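Local coordinates for protein 3-hydroxyacyl-CoA dehydrogenase type-2 (Mycobacterium avium, PDB 3PPI) that probably catalyses the reversible NAD-dependent oxidation of 3-hydroxyacyl-CoA thioesters to 3-oxoacyl-CoA, as a member of the short-chain dehydrogenase/reductase family, at residues A[56-61]-A[96-101]. Residues are numbered along the deposited sequence; the frame is centred on the assembly and turned at random. Where two conformers were deposited one is given.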
loop_
_atom_site.group_PDB
_atom_site.type_symbol
_atom_site.label_atom_id
_atom_site.label_comp_id
_atom_site.label_asym_id
_atom_site.label_seq_id
_atom_site.Cartn_x
_atom_site.Cartn_y
_atom_site.Cartn_z
ATOM N N GLY A 56 6.008 -33.875 -9.485
ATOM C CA GLY A 56 6.012 -34.030 -10.937
ATOM C C GLY A 56 5.747 -32.634 -11.476
ATOM O O GLY A 56 4.923 -31.914 -10.912
ATOM N N VAL A 57 6.448 -32.233 -12.538
ATOM C CA VAL A 57 6.354 -30.869 -13.055
ATOM C C VAL A 57 6.144 -30.810 -14.563
ATOM O O VAL A 57 6.815 -31.514 -15.331
ATOM C CB VAL A 57 7.604 -30.055 -12.706
ATOM C CG1 VAL A 57 7.432 -28.608 -13.153
ATOM C CG2 VAL A 57 7.866 -30.092 -11.208
ATOM N N VAL A 58 5.198 -29.974 -14.985
ATOM C CA VAL A 58 5.001 -29.684 -16.389
ATOM C C VAL A 58 5.650 -28.347 -16.697
ATOM O O VAL A 58 5.363 -27.340 -16.046
ATOM C CB VAL A 58 3.530 -29.656 -16.752
ATOM C CG1 VAL A 58 3.329 -29.076 -18.164
ATOM C CG2 VAL A 58 2.958 -31.057 -16.644
ATOM N N ILE A 59 6.577 -28.371 -17.649
ATOM C CA ILE A 59 7.226 -27.183 -18.156
ATOM C C ILE A 59 6.317 -26.652 -19.264
ATOM O O ILE A 59 6.266 -27.227 -20.343
ATOM C CB ILE A 59 8.630 -27.513 -18.727
ATOM C CG1 ILE A 59 9.561 -27.994 -17.619
ATOM C CG2 ILE A 59 9.228 -26.309 -19.440
ATOM C CD1 ILE A 59 10.540 -29.126 -18.071
ATOM N N ALA A 60 5.567 -25.600 -18.962
ATOM C CA ALA A 60 4.604 -25.005 -19.879
ATOM C C ALA A 60 5.223 -23.769 -20.497
ATOM O O ALA A 60 5.345 -22.729 -19.842
ATOM C CB ALA A 60 3.314 -24.634 -19.147
ATOM N N ASP A 61 5.618 -23.876 -21.757
ATOM C CA ASP A 61 6.342 -22.803 -22.415
ATOM C C ASP A 61 6.203 -22.940 -23.938
ATOM O O ASP A 61 5.832 -24.002 -24.428
ATOM C CB ASP A 61 7.817 -22.874 -22.007
ATOM C CG ASP A 61 8.493 -21.537 -22.030
ATOM O OD1 ASP A 61 8.382 -20.857 -23.076
ATOM O OD2 ASP A 61 9.129 -21.158 -21.006
ATOM N N GLU A 96 -3.799 -31.823 -18.487
ATOM C CA GLU A 96 -3.918 -33.269 -18.672
ATOM C C GLU A 96 -2.554 -33.943 -18.500
ATOM O O GLU A 96 -2.461 -35.003 -17.896
ATOM C CB GLU A 96 -4.520 -33.607 -20.044
ATOM C CG GLU A 96 -5.979 -33.156 -20.229
ATOM C CD GLU A 96 -6.969 -33.919 -19.349
ATOM O OE1 GLU A 96 -7.070 -35.155 -19.495
ATOM O OE2 GLU A 96 -7.665 -33.283 -18.526
ATOM N N ALA A 97 -1.497 -33.322 -19.020
ATOM C CA ALA A 97 -0.139 -33.847 -18.852
ATOM C C ALA A 97 0.280 -33.882 -17.366
ATOM O O ALA A 97 0.771 -34.898 -16.879
ATOM C CB ALA A 97 0.848 -33.041 -19.669
ATOM N N ALA A 98 0.060 -32.786 -16.645
ATOM C CA ALA A 98 0.348 -32.734 -15.207
ATOM C C ALA A 98 -0.362 -33.829 -14.417
ATOM O O ALA A 98 0.213 -34.401 -13.486
ATOM C CB ALA A 98 -0.026 -31.357 -14.634
ATOM N N ASN A 99 -1.607 -34.119 -14.788
ATOM C CA ASN A 99 -2.402 -35.128 -14.087
ATOM C C ASN A 99 -2.002 -36.584 -14.421
ATOM O O ASN A 99 -2.535 -37.520 -13.829
ATOM C CB ASN A 99 -3.910 -34.884 -14.292
ATOM C CG ASN A 99 -4.473 -33.857 -13.314
ATOM O OD1 ASN A 99 -4.264 -33.961 -12.105
ATOM N ND2 ASN A 99 -5.196 -32.866 -13.833
ATOM N N GLN A 100 -1.069 -36.756 -15.358
ATOM C CA GLN A 100 -0.404 -38.046 -15.582
ATOM C C GLN A 100 0.845 -38.173 -14.711
ATOM O O GLN A 100 1.392 -39.254 -14.571
ATOM C CB GLN A 100 0.019 -38.203 -17.044
ATOM C CG GLN A 100 -1.101 -37.990 -18.059
ATOM C CD GLN A 100 -1.993 -39.185 -18.201
ATOM O OE1 GLN A 100 -2.088 -40.027 -17.295
ATOM N NE2 GLN A 100 -2.647 -39.291 -19.356
ATOM N N LEU A 101 1.302 -37.062 -14.143
ATOM C CA LEU A 101 2.511 -37.056 -13.326
ATOM C C LEU A 101 2.203 -37.081 -11.830
ATOM O O LEU A 101 3.115 -36.987 -11.026
ATOM C CB LEU A 101 3.364 -35.819 -13.647
ATOM C CG LEU A 101 4.079 -35.799 -15.000
ATOM C CD1 LEU A 101 4.855 -34.493 -15.171
ATOM C CD2 LEU A 101 5.009 -36.998 -15.145
#
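Val58 packs on Ala97, Ala98 and Leu101, while Gly56 and Val57 meet Leu101, in a largely apolar helix-on-sheet contact of the Rossmann fold, where the end of helix 88-98 and the turn after it lie against strand 56-61, second in the parallel order 3-2-1-4-5-6-7. No hydrogen bond joins the two segments; they meet by van der Waals packing. Val58 carries the contact: with CG1 anti to the backbone N (chi1 169°), its other methyl, CG2, presses on the backbone at Ala98, 3.4 Å from Ala98 N, and lies 3.6 Å from Ala98 CB and 4.2 Å from Ala97 CB. Val81 and Ile34 on the two flanking strands continue the same apolar layer. Past the helix, a type I turn from Ala98 to Leu101, closed by Leu101 N bonding to Ala98 O at 2.9 Å, brings the chain back over the start of the strand. There Gly56 has no CB to crowd Leu101 O, which lies 4.1 Å from Gly56 CA. Ala98 O also accepts a hydrogen bond from Ser32, tying the turn to the neighbouring strand 31-36. Leu101 CD1 touches both Val58 CG2, at 4.2 Å, and Val57 O, at 3.6 Å.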